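Local coordinates for 3-oxo-tetronate kinase (Salmonella typhimurium, PDB 3DQQ), which probably catalyses the ATP-dependent phosphorylation of 3-oxo-tetronate to 3-oxo-tetronate 4-phosphate, as a member of the four-carbon acid sugar kinase family, at residues T39-C44 / L69-K74; A102-L107 / Y194-L199; L202-L207 / L226-A231; L344-L349 / T355-A360; V367-L372 / L399-G404. All coordinates share one frame; numbering follows the deposited sequence.

Overall arrangement
The five contacts follow one another along the chain, each closing before the next opens. Contacts 1, 2 and 3 belong to the sugar-binding N-terminal domain and contacts 4 and 5 to the nucleotide-binding C-terminal domain. Contacts 1 and 2, with centres about 22 Å apart, touch where helix 58-74 lies against helix 96-106. Contact 3 follows directly on contact 2, since strand 196-199 runs on to helix 204-214. Contacts 4 and 5 have centres about 8 Å apart and share neighbouring strands, 356-360 and 398-402, beside the probable ATP site. The centres of contacts 2 and 4 are about 42 Å apart, in the two domains that probably hold the sugar acid and ATP respectively.

Contact 1. Residues T39-C44 / L69-K74; sequences TQPEGC and LVWLKK
The loop 39-44 passes the last turns of helix 58-74 with the CA atoms of T39 and W71 8.8 Å apart and those of Q40 and L72 8.5 Å apart, a gap spanned by one side chain, the indole of W71. With CG anti to the backbone N (chi1 -175°), W71 reaches off the helix so that the benzo half of its ring system arrives first at the loop. There CZ2 of W71 comes to 4.0 Å from CA of Q40, and the same CZ2 lies 4.1 Å from the backbone carbon C of T39. Both of these neighbours approach the indole obliquely. P41 meets it differently: its ring carbon CD sits near the plane of the indole, at the edge, 4.4 Å from CH2 of W71. The tryptophan therefore touches mostly main chain. On its pyrrole side, NE1 of W71 is hydrogen-bonded to the carbonyl oxygen of G38, just ahead of the loop segment, which should restrict the rotation of the ring. A further tie, a weak hydrogen bond, links the backbone N of Q40 to Q75 OE1 just beyond the helix segment. W71 is buried, and beyond the loop it packs on I32 of strand 29-33 and on V47 and I49 of strand 46-50, while P41 rests on V30 and I32. The arrangement is typical of a layered alpha/beta domain, here the sugar-binding one: a large aromatic side chain from a covering helix lies on parallel strands and reaches the loop that connects two of them.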
# COMPACT_ATOMS: atom_id res chain seq x y z
N THR A 39 17.34 28.81 22.16
CA THR A 39 18.44 28.76 23.07
C THR A 39 18.46 27.35 23.64
O THR A 39 17.45 26.69 23.63
CB THR A 39 18.19 29.79 24.20
OG1 THR A 39 18.97 29.43 25.35
CG2 THR A 39 16.62 29.90 24.58
N GLN A 40 19.56 26.85 24.14
CA GLN A 40 19.54 25.43 24.53
C GLN A 40 18.43 25.23 25.54
O GLN A 40 18.40 25.91 26.52
CB GLN A 40 20.86 24.99 25.14
CG GLN A 40 20.90 23.52 25.43
CD GLN A 40 22.06 23.11 26.28
OE1 GLN A 40 23.08 23.83 26.44
NE2 GLN A 40 21.93 21.92 26.84
N PRO A 41 17.52 24.30 25.31
CA PRO A 41 16.51 24.06 26.31
C PRO A 41 17.06 23.62 27.61
O PRO A 41 18.12 23.05 27.66
CB PRO A 41 15.70 22.90 25.74
CG PRO A 41 15.94 22.92 24.35
CD PRO A 41 17.35 23.42 24.16
N GLU A 42 16.31 23.87 28.66
CA GLU A 42 16.63 23.38 29.98
C GLU A 42 16.35 21.91 30.09
O GLU A 42 15.72 21.31 29.21
CB GLU A 42 15.82 24.15 31.00
CG GLU A 42 16.17 25.64 30.92
CD GLU A 42 15.70 26.46 32.12
OE1 GLU A 42 14.51 26.94 32.06
OE2 GLU A 42 16.51 26.65 33.08
N GLY A 43 16.90 21.31 31.12
CA GLY A 43 16.56 19.97 31.52
C GLY A 43 17.02 18.81 30.68
O GLY A 43 16.44 17.71 30.82
N CYS A 44 18.06 19.00 29.84
CA CYS A 44 18.63 17.88 29.07
C CYS A 44 20.13 17.93 28.82
O CYS A 44 20.73 18.99 28.81
CB CYS A 44 17.97 17.83 27.72
SG CYS A 44 18.23 19.36 26.81
N LEU A 69 24.64 22.49 12.91
CA LEU A 69 25.94 22.45 13.59
C LEU A 69 26.31 23.82 14.16
O LEU A 69 26.84 23.88 15.27
CB LEU A 69 27.01 21.96 12.65
CG LEU A 69 28.41 21.87 13.23
CD1 LEU A 69 28.49 20.80 14.29
CD2 LEU A 69 29.45 21.57 12.12
N VAL A 70 26.02 24.91 13.43
CA VAL A 70 26.30 26.25 13.93
C VAL A 70 25.56 26.46 15.21
O VAL A 70 26.10 27.01 16.15
CB VAL A 70 25.94 27.39 12.94
CG1 VAL A 70 25.86 28.78 13.70
CG2 VAL A 70 26.96 27.48 11.78
N TRP A 71 24.34 26.01 15.28
CA TRP A 71 23.62 26.15 16.51
C TRP A 71 24.19 25.30 17.66
O TRP A 71 24.34 25.79 18.75
CB TRP A 71 22.17 25.79 16.29
CG TRP A 71 21.30 26.01 17.48
CD1 TRP A 71 20.64 27.13 17.80
CD2 TRP A 71 20.98 25.04 18.48
NE1 TRP A 71 19.91 26.94 18.95
CE2 TRP A 71 20.13 25.66 19.40
CE3 TRP A 71 21.37 23.73 18.71
CZ2 TRP A 71 19.63 25.01 20.51
CZ3 TRP A 71 20.86 23.07 19.82
CH2 TRP A 71 20.01 23.70 20.69
N LEU A 72 24.46 24.04 17.41
CA LEU A 72 25.01 23.16 18.43
C LEU A 72 26.32 23.74 18.96
O LEU A 72 26.56 23.72 20.16
CB LEU A 72 25.27 21.77 17.87
CG LEU A 72 24.06 20.89 17.60
CD1 LEU A 72 24.47 19.58 16.86
CD2 LEU A 72 23.36 20.63 18.92
N LYS A 73 27.16 24.24 18.08
CA LYS A 73 28.43 24.83 18.51
C LYS A 73 28.19 26.05 19.39
O LYS A 73 28.85 26.27 20.35
CB LYS A 73 29.27 25.24 17.33
CG LYS A 73 30.18 24.18 16.81
CD LYS A 73 30.95 24.79 15.55
CE LYS A 73 32.36 24.08 15.21
NZ LYS A 73 32.51 23.88 13.72
N LYS A 74 27.23 26.86 19.03
CA LYS A 74 26.85 27.99 19.85
C LYS A 74 26.41 27.58 21.25
O LYS A 74 26.62 28.28 22.16
CB LYS A 74 25.73 28.72 19.14
CG LYS A 74 25.33 30.06 19.69
CD LYS A 74 24.47 30.84 18.62
CE LYS A 74 25.39 31.14 17.31
NZ LYS A 74 24.71 31.09 15.92

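Contact 2. Residues A102-L107 / Y194-L199; sequences ALMVAL and YRYAVL
M104 lays its thioether over one face of the R195 guanidinium, with SD 3.7 Å above the plane and over the centre of the group. Its methyl continues across the same group, CE of M104 standing 3.7 Å from NH1 of R195. The bend in the methionine at chi3 (71°) turns this methyl along the arginine, and the two side chains run past each other in opposite directions. The sulfur also serves a second neighbour in a Met-aromatic contact: SD of M104 is 3.8 Å from CE1 of Y196 and obliquely placed, 71° off the ring normal at the centroid. At the guanidinium edge, V105 CG2 lies 4.4 Å from NH2 of R195. Within the strand segment, CB of R195 covers one face of the Y196 ring, while Y196 OH lies in the guanidinium plane at its edge. The next shell is polar: D101, one residue before the helix segment, forms a salt bridge with NH2 of R195 and a hydrogen bond with Y196 OH, which is also bonded to G165 N. D101 probably offsets the guanidinium charge at NH2; with one face covered by sulfur, this probably fixes the group's orientation.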
# COMPACT_ATOMS: atom_id res chain seq x y z
N ALA A 102 31.01 17.33 4.92
CA ALA A 102 30.83 18.74 5.22
C ALA A 102 31.06 18.95 6.72
O ALA A 102 31.75 19.88 7.11
CB ALA A 102 29.49 19.23 4.81
N LEU A 103 30.50 18.08 7.55
CA LEU A 103 30.61 18.23 9.00
C LEU A 103 32.08 18.11 9.36
O LEU A 103 32.58 18.86 10.20
CB LEU A 103 29.76 17.19 9.77
CG LEU A 103 28.21 17.20 9.62
CD1 LEU A 103 27.51 15.96 10.23
CD2 LEU A 103 27.61 18.46 10.21
N MET A 104 32.79 17.19 8.73
CA MET A 104 34.20 17.00 9.06
C MET A 104 34.95 18.28 8.78
O MET A 104 35.76 18.73 9.59
CB MET A 104 34.80 15.82 8.28
CG MET A 104 34.21 14.41 8.62
SD MET A 104 34.93 13.11 7.53
CE MET A 104 36.55 13.17 8.32
N VAL A 105 34.66 18.91 7.65
CA VAL A 105 35.37 20.14 7.33
C VAL A 105 35.00 21.24 8.32
O VAL A 105 35.86 21.94 8.77
CB VAL A 105 35.11 20.62 5.89
CG1 VAL A 105 35.55 22.10 5.74
CG2 VAL A 105 35.78 19.73 4.88
N ALA A 106 33.72 21.42 8.65
CA ALA A 106 33.31 22.45 9.63
C ALA A 106 33.91 22.19 11.01
O ALA A 106 34.16 23.12 11.73
CB ALA A 106 31.86 22.55 9.74
N LEU A 107 34.18 20.93 11.38
CA LEU A 107 34.72 20.62 12.70
C LEU A 107 36.24 20.47 12.65
O LEU A 107 36.91 20.06 13.61
CB LEU A 107 34.08 19.35 13.21
CG LEU A 107 32.65 19.50 13.75
CD1 LEU A 107 32.01 18.12 13.85
CD2 LEU A 107 32.62 20.18 15.07
N TYR A 194 42.93 6.71 5.52
CA TYR A 194 41.46 6.63 5.44
C TYR A 194 40.81 7.86 6.09
O TYR A 194 41.29 8.30 7.11
CB TYR A 194 40.99 5.38 6.13
CG TYR A 194 41.40 4.15 5.44
CD1 TYR A 194 40.60 3.59 4.47
CD2 TYR A 194 42.60 3.51 5.74
CE1 TYR A 194 40.95 2.46 3.83
CE2 TYR A 194 42.97 2.37 5.09
CZ TYR A 194 42.13 1.86 4.13
OH TYR A 194 42.42 0.74 3.45
N ARG A 195 39.78 8.44 5.46
CA ARG A 195 38.92 9.44 6.11
C ARG A 195 37.90 8.85 7.07
O ARG A 195 37.39 9.58 7.90
CB ARG A 195 37.95 10.08 5.13
CG ARG A 195 38.40 11.11 4.24
CD ARG A 195 38.14 12.44 4.78
NE ARG A 195 37.03 13.24 4.30
CZ ARG A 195 36.97 14.52 4.70
NH1 ARG A 195 37.93 15.01 5.45
NH2 ARG A 195 35.99 15.35 4.38
N TYR A 196 37.45 7.63 6.79
CA TYR A 196 36.37 7.05 7.56
C TYR A 196 36.65 5.59 7.88
O TYR A 196 37.46 4.94 7.20
CB TYR A 196 35.02 7.12 6.84
CG TYR A 196 34.91 8.13 5.73
CD1 TYR A 196 34.50 9.42 5.98
CD2 TYR A 196 35.20 7.77 4.40
CE1 TYR A 196 34.38 10.34 4.94
CE2 TYR A 196 35.10 8.71 3.35
CZ TYR A 196 34.70 10.00 3.63
OH TYR A 196 34.60 10.91 2.59
N ALA A 197 35.96 5.09 8.90
CA ALA A 197 36.12 3.70 9.33
C ALA A 197 34.77 3.17 9.65
O ALA A 197 34.07 3.76 10.46
CB ALA A 197 37.03 3.62 10.56
N VAL A 198 34.37 2.07 9.01
CA VAL A 198 33.16 1.36 9.37
C VAL A 198 33.49 0.47 10.54
O VAL A 198 34.56 -0.14 10.62
CB VAL A 198 32.64 0.49 8.21
CG1 VAL A 198 31.39 -0.34 8.66
CG2 VAL A 198 32.26 1.36 7.04
N LEU A 199 32.55 0.41 11.48
CA LEU A 199 32.73 -0.36 12.73
C LEU A 199 31.74 -1.52 12.80
O LEU A 199 30.53 -1.34 12.64
CB LEU A 199 32.49 0.58 13.91
CG LEU A 199 33.65 1.38 14.48
CD1 LEU A 199 34.54 1.85 13.38
CD2 LEU A 199 33.08 2.53 15.37

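Contact 3. Residues L202-L207 / L226-A231; sequences LNERHL and LAMGLA
Two helices of the sugar-binding domain pack closely here, the first turn of helix 204-214 meeting helix 224-235 at L207 and G229, whose CA atoms are 5.1 Å apart. G229 has no side chain, and the carbonyl oxygen of L207 comes to 3.6 Å from its CA, so backbone lies directly against backbone. Beside this point the CD2 branch of L207 touches the backbone N of L226, 3.9 Å away. L207, M228 and L226 contribute most of the buried surface. At the flank where E204 is exposed, M228 has CG anti to the backbone N (chi1 178°), and its chain reaches out to place SD 3.9 Å from OE2 of E204. These two side chains cross at about a right angle. The stronger partner of E204 is R232, one residue past the segment, which takes the other carboxylate oxygen, OE1, in a salt bridge. The start of helix 204-214 is fixed by N203 at the N-cap, where its OD1 accepts from N of H206 at 3.0 Å. H206 in turn accepts from the backbone N of L202 at its ND1, 2.9 Å away, in a straight bond (178°) within the ring plane. D176, which also pairs with R205, is hydrogen-bonded through OD1 to NE2 of H206. With ND1 an acceptor, this is consistent with an imidazole that carries its proton on NE2.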
# COMPACT_ATOMS: atom_id res chain seq x y z
N LEU A 202 27.85 -7.12 16.10
CA LEU A 202 26.94 -8.24 16.06
C LEU A 202 26.03 -8.25 17.27
O LEU A 202 25.07 -9.00 17.32
CB LEU A 202 27.74 -9.55 16.04
CG LEU A 202 28.97 -9.57 15.10
CD1 LEU A 202 29.73 -10.95 15.17
CD2 LEU A 202 28.56 -9.17 13.65
N ASN A 203 26.31 -7.43 18.26
CA ASN A 203 25.60 -7.51 19.52
C ASN A 203 25.86 -6.25 20.32
O ASN A 203 26.80 -5.50 20.03
CB ASN A 203 26.08 -8.72 20.32
CG ASN A 203 27.54 -8.71 20.56
OD1 ASN A 203 28.10 -7.73 21.03
ND2 ASN A 203 28.19 -9.79 20.25
N GLU A 204 25.08 -6.06 21.36
CA GLU A 204 25.18 -4.84 22.11
C GLU A 204 26.53 -4.64 22.82
O GLU A 204 26.98 -3.52 22.97
CB GLU A 204 23.93 -4.63 22.98
CG GLU A 204 23.89 -5.10 24.44
CD GLU A 204 22.58 -4.59 25.14
OE1 GLU A 204 22.46 -4.67 26.41
OE2 GLU A 204 21.67 -4.10 24.38
N ARG A 205 27.23 -5.71 23.15
CA ARG A 205 28.55 -5.53 23.74
C ARG A 205 29.52 -4.79 22.80
O ARG A 205 30.37 -4.02 23.23
CB ARG A 205 29.12 -6.88 24.11
CG ARG A 205 30.45 -6.84 24.80
CD ARG A 205 30.96 -8.31 25.07
NE ARG A 205 30.70 -9.24 23.92
CZ ARG A 205 31.52 -9.44 22.87
NH1 ARG A 205 32.71 -8.81 22.76
NH2 ARG A 205 31.13 -10.27 21.89
N HIS A 206 29.40 -5.07 21.52
CA HIS A 206 30.25 -4.42 20.55
C HIS A 206 30.00 -2.93 20.53
O HIS A 206 30.94 -2.13 20.45
CB HIS A 206 29.95 -4.98 19.18
CG HIS A 206 30.53 -6.33 18.95
ND1 HIS A 206 30.00 -7.22 18.04
CD2 HIS A 206 31.62 -6.94 19.47
CE1 HIS A 206 30.75 -8.31 18.02
NE2 HIS A 206 31.73 -8.16 18.88
N LEU A 207 28.72 -2.56 20.60
CA LEU A 207 28.35 -1.17 20.68
C LEU A 207 28.84 -0.50 21.95
O LEU A 207 29.28 0.66 21.91
CB LEU A 207 26.86 -1.00 20.54
CG LEU A 207 26.37 -1.37 19.12
CD1 LEU A 207 24.86 -1.34 19.07
CD2 LEU A 207 27.00 -0.46 18.09
N LEU A 226 25.19 2.99 18.24
CA LEU A 226 26.36 3.62 18.85
C LEU A 226 25.94 4.61 19.91
O LEU A 226 26.62 4.73 20.92
CB LEU A 226 27.22 4.30 17.80
CG LEU A 226 28.50 4.97 18.26
CD1 LEU A 226 29.35 4.09 19.22
CD2 LEU A 226 29.28 5.51 17.02
N ALA A 227 24.84 5.33 19.70
CA ALA A 227 24.35 6.30 20.70
C ALA A 227 24.09 5.60 22.02
O ALA A 227 24.42 6.08 23.10
CB ALA A 227 23.08 7.00 20.23
N MET A 228 23.48 4.44 21.94
CA MET A 228 23.27 3.64 23.14
C MET A 228 24.60 3.40 23.85
O MET A 228 24.71 3.55 25.05
CB MET A 228 22.58 2.32 22.78
CG MET A 228 22.38 1.42 23.98
SD MET A 228 22.37 -0.33 23.49
CE MET A 228 20.98 -0.43 22.30
N GLY A 229 25.62 3.07 23.08
CA GLY A 229 26.93 2.78 23.65
C GLY A 229 27.56 4.00 24.26
O GLY A 229 28.20 3.90 25.29
N LEU A 230 27.39 5.17 23.63
CA LEU A 230 27.91 6.39 24.17
C LEU A 230 27.15 6.75 25.42
O LEU A 230 27.76 7.16 26.38
CB LEU A 230 27.89 7.53 23.17
CG LEU A 230 28.83 7.34 21.99
CD1 LEU A 230 28.38 8.21 20.83
CD2 LEU A 230 30.31 7.60 22.36
N ALA A 231 25.85 6.53 25.44
CA ALA A 231 25.06 6.89 26.62
C ALA A 231 25.52 6.10 27.82
O ALA A 231 25.66 6.66 28.89
CB ALA A 231 23.60 6.65 26.41

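Contact 4. Residues L344-L349 / T355-A360; sequences LLAARL and TRFIVA
The helical bond from L349 N to L345 O, 2.9 Å long, belongs to the turn that sets CB of L349 against the ring of F357. This phenyl group is the meeting point of the contact. F357 reaches out from its strand toward helix 336-351 with CG beside its backbone N (chi1 -71°), and its outer carbons do the touching. CE1 and CZ of F357 both lie 4.1 Å from CB of L349. The same two carbons are each 4.0 Å from the carbonyl oxygen of A346, one turn earlier. Both the methylene and the oxygen approach the ring obliquely. CB of A346 adds a looser apolar touch, 4.3 Å from CE1 of F357. The ring end therefore lies against one turn of helix, its partners being a small methyl, a backbone oxygen and the base of a leucine rather than a bulky branch. The CA atoms of A346 and F357 are 8.5 Å apart. All three touching residues are buried. A short connection joins helix 336-351 to strand 356-360, which leads directly to G361-T364. These residues probably bind ATP, and the side chain of A346 is about 8 Å from that of T364. Around the contact, L349 and F357 both rest on V254 of strand 253-257, L349 also meets V302 of helix 288-304, and A346 touches S371 of helix 362-371. On the other face of the strand, I358 packs against helix 411-417.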
# COMPACT_ATOMS: atom_id res chain seq x y z
N LEU A 344 -7.30 21.21 12.22
CA LEU A 344 -8.24 22.03 12.94
C LEU A 344 -8.72 21.40 14.26
O LEU A 344 -9.00 22.10 15.25
CB LEU A 344 -9.45 22.28 12.08
CG LEU A 344 -9.25 23.07 10.80
CD1 LEU A 344 -10.38 22.73 9.80
CD2 LEU A 344 -9.19 24.56 11.13
N LEU A 345 -8.84 20.09 14.25
CA LEU A 345 -9.43 19.36 15.36
C LEU A 345 -8.46 19.44 16.55
O LEU A 345 -8.88 19.71 17.70
CB LEU A 345 -9.70 17.92 14.93
CG LEU A 345 -10.24 16.96 15.97
CD1 LEU A 345 -11.38 17.58 16.72
CD2 LEU A 345 -10.67 15.67 15.29
N ALA A 346 -7.17 19.26 16.26
CA ALA A 346 -6.15 19.23 17.30
C ALA A 346 -6.10 20.56 18.00
O ALA A 346 -6.11 20.62 19.21
CB ALA A 346 -4.78 18.88 16.72
N ALA A 347 -6.06 21.64 17.23
CA ALA A 347 -6.04 22.98 17.87
C ALA A 347 -7.23 23.13 18.82
O ALA A 347 -7.05 23.48 19.98
CB ALA A 347 -6.02 24.10 16.83
N ARG A 348 -8.42 22.80 18.36
CA ARG A 348 -9.61 22.97 19.21
C ARG A 348 -9.62 22.10 20.45
O ARG A 348 -10.03 22.55 21.51
CB ARG A 348 -10.88 22.75 18.39
CG ARG A 348 -11.12 23.89 17.41
CD ARG A 348 -12.21 23.55 16.46
NE ARG A 348 -12.88 24.73 15.90
CZ ARG A 348 -13.66 25.58 16.59
NH1 ARG A 348 -13.91 25.42 17.90
NH2 ARG A 348 -14.23 26.60 15.95
N LEU A 349 -9.14 20.87 20.32
CA LEU A 349 -9.03 19.97 21.47
C LEU A 349 -8.08 20.57 22.51
O LEU A 349 -8.40 20.62 23.72
CB LEU A 349 -8.58 18.58 21.01
CG LEU A 349 -9.65 17.78 20.27
CD1 LEU A 349 -9.10 16.52 19.63
CD2 LEU A 349 -10.78 17.44 21.24
N THR A 355 -5.03 17.46 26.88
CA THR A 355 -3.67 17.64 27.34
C THR A 355 -2.72 16.54 26.81
O THR A 355 -1.55 16.79 26.66
CB THR A 355 -3.67 17.71 28.90
OG1 THR A 355 -2.53 18.42 29.34
CG2 THR A 355 -3.60 16.36 29.52
N ARG A 356 -3.25 15.35 26.53
CA ARG A 356 -2.50 14.23 26.01
C ARG A 356 -3.04 13.77 24.66
O ARG A 356 -4.19 13.43 24.56
CB ARG A 356 -2.63 13.07 26.98
CG ARG A 356 -1.79 13.26 28.22
CD ARG A 356 -1.80 12.01 29.09
NE ARG A 356 -3.10 11.95 29.74
CZ ARG A 356 -3.71 10.84 30.14
NH1 ARG A 356 -3.17 9.63 30.00
NH2 ARG A 356 -4.88 10.95 30.72
N PHE A 357 -2.18 13.71 23.65
CA PHE A 357 -2.60 13.36 22.31
C PHE A 357 -1.88 12.11 21.85
O PHE A 357 -0.66 12.11 21.67
CB PHE A 357 -2.22 14.48 21.38
CG PHE A 357 -3.04 15.71 21.53
CD1 PHE A 357 -3.98 16.05 20.58
CD2 PHE A 357 -2.88 16.54 22.62
CE1 PHE A 357 -4.76 17.22 20.73
CE2 PHE A 357 -3.65 17.70 22.77
CZ PHE A 357 -4.58 18.03 21.82
N ILE A 358 -2.63 11.03 21.65
CA ILE A 358 -2.08 9.79 21.17
C ILE A 358 -2.38 9.77 19.67
O ILE A 358 -3.52 9.74 19.28
CB ILE A 358 -2.72 8.60 21.93
CG1 ILE A 358 -2.50 8.78 23.44
CG2 ILE A 358 -2.17 7.25 21.43
CD1 ILE A 358 -3.34 7.86 24.33
N VAL A 359 -1.36 9.83 18.83
CA VAL A 359 -1.58 10.03 17.41
C VAL A 359 -0.97 8.87 16.62
O VAL A 359 0.18 8.49 16.86
CB VAL A 359 -0.99 11.37 16.95
CG1 VAL A 359 -1.26 11.61 15.48
CG2 VAL A 359 -1.53 12.50 17.82
N ALA A 360 -1.75 8.29 15.71
CA ALA A 360 -1.28 7.22 14.83
C ALA A 360 -1.16 7.76 13.40
O ALA A 360 -2.10 8.35 12.86
CB ALA A 360 -2.24 6.06 14.86

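Contact 5. Residues V367-L372 / L399-G404; sequences VVTQSL and LALKSG
Helix 362-371 passes over strand 398-402 with the CA atoms of T369 and L399 the nearest pair, 8.5 Å apart. The gap is filled by one hydroxyl-bearing side chain and two leucines. T369 has OG1 beside its backbone N (chi1 -86°), and this oxygen is the part that reaches the strand: it lies 3.6 Å from CD2 of L399 and 3.9 Å from CD1 of L401. The two leucines, two positions apart on the strand, each offer a single methyl to the same oxygen in van der Waals contact, and each crosses the threonine at about a right angle. V368 and L372 also point toward the strand but stand farther off. Past the end of the strand, NZ of K402 donates to the carbonyl oxygen of G404 from above the carbonyl plane (43° out of it). S261 OG is hydrogen-bonded to the same oxygen, and T264 OG1 to the lysine nitrogen, so several groups hold this end of the strand. G404 is probably part of the ATP site. S403 meets Q328 of the second subunit. Strand 398-402 lies between strands 387-392 and 356-360: backbone hydrogen bonds join L399 to V390, A400 to F357 and V359, and K402 to V359 and G361. L401 also packs on F12 of helix 12-24, and helix 362-371 is flanked by helix 336-351, where V367 touches F342 and S371 touches A347.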
# COMPACT_ATOMS: atom_id res chain seq x y z
N VAL A 367 0.95 16.84 11.25
CA VAL A 367 -0.02 17.91 11.19
C VAL A 367 -0.50 18.29 12.59
O VAL A 367 -0.78 19.47 12.83
CB VAL A 367 -1.24 17.66 10.24
CG1 VAL A 367 -0.87 16.86 9.00
CG2 VAL A 367 -2.39 17.04 10.97
N VAL A 368 -0.58 17.32 13.49
CA VAL A 368 -1.03 17.60 14.86
C VAL A 368 -0.00 18.44 15.60
O VAL A 368 -0.35 19.38 16.32
CB VAL A 368 -1.29 16.31 15.67
CG1 VAL A 368 -1.31 16.61 17.15
CG2 VAL A 368 -2.60 15.69 15.26
N THR A 369 1.26 18.11 15.41
CA THR A 369 2.33 18.83 16.02
C THR A 369 2.40 20.22 15.48
O THR A 369 2.54 21.16 16.22
CB THR A 369 3.65 18.11 15.78
OG1 THR A 369 3.80 17.13 16.79
CG2 THR A 369 4.82 19.04 15.92
N GLN A 370 2.30 20.36 14.17
CA GLN A 370 2.39 21.68 13.60
C GLN A 370 1.18 22.49 14.00
O GLN A 370 1.30 23.67 14.24
CB GLN A 370 2.54 21.65 12.10
CG GLN A 370 2.60 23.09 11.47
CD GLN A 370 2.65 23.12 9.86
OE1 GLN A 370 2.85 22.06 9.16
NE2 GLN A 370 2.45 24.35 9.29
N SER A 371 0.02 21.86 14.13
CA SER A 371 -1.19 22.56 14.52
C SER A 371 -1.13 23.10 15.93
O SER A 371 -1.63 24.16 16.19
CB SER A 371 -2.37 21.62 14.41
OG SER A 371 -3.53 22.27 14.88
N LEU A 372 -0.55 22.38 16.86
CA LEU A 372 -0.42 22.90 18.20
C LEU A 372 0.80 23.83 18.31
O LEU A 372 1.10 24.41 19.36
CB LEU A 372 -0.30 21.73 19.17
CG LEU A 372 -1.45 20.74 19.11
CD1 LEU A 372 -1.12 19.47 19.87
CD2 LEU A 372 -2.72 21.38 19.65
N LEU A 399 2.49 14.23 23.99
CA LEU A 399 2.22 13.59 22.71
C LEU A 399 2.77 12.17 22.74
O LEU A 399 3.83 11.95 23.31
CB LEU A 399 2.94 14.37 21.62
CG LEU A 399 2.32 15.60 20.94
CD1 LEU A 399 1.57 16.44 21.88
CD2 LEU A 399 3.40 16.42 20.31
N ALA A 400 2.08 11.22 22.14
CA ALA A 400 2.67 9.93 21.85
C ALA A 400 2.43 9.68 20.38
O ALA A 400 1.32 9.39 19.99
CB ALA A 400 2.05 8.87 22.68
N LEU A 401 3.46 9.88 19.57
CA LEU A 401 3.36 9.86 18.12
C LEU A 401 3.86 8.55 17.54
O LEU A 401 5.00 8.24 17.65
CB LEU A 401 4.15 11.01 17.50
CG LEU A 401 3.93 12.37 18.17
CD1 LEU A 401 4.77 13.40 17.46
CD2 LEU A 401 2.47 12.77 18.19
N LYS A 402 2.99 7.84 16.86
CA LYS A 402 3.21 6.51 16.38
C LYS A 402 3.13 6.54 14.86
O LYS A 402 2.20 7.09 14.26
CB LYS A 402 2.09 5.65 16.95
CG LYS A 402 2.07 4.18 16.64
CD LYS A 402 1.41 3.89 15.31
CE LYS A 402 0.49 2.72 15.42
NZ LYS A 402 0.30 2.09 14.09
N SER A 403 4.10 5.91 14.25
CA SER A 403 4.19 5.77 12.79
C SER A 403 3.71 4.37 12.27
O SER A 403 4.09 3.32 12.83
CB SER A 403 5.68 5.97 12.40
OG SER A 403 5.79 6.77 11.24
N GLY A 404 2.89 4.37 11.21
CA GLY A 404 2.63 3.16 10.39
C GLY A 404 2.42 1.86 11.16
O GLY A 404 1.35 1.67 11.71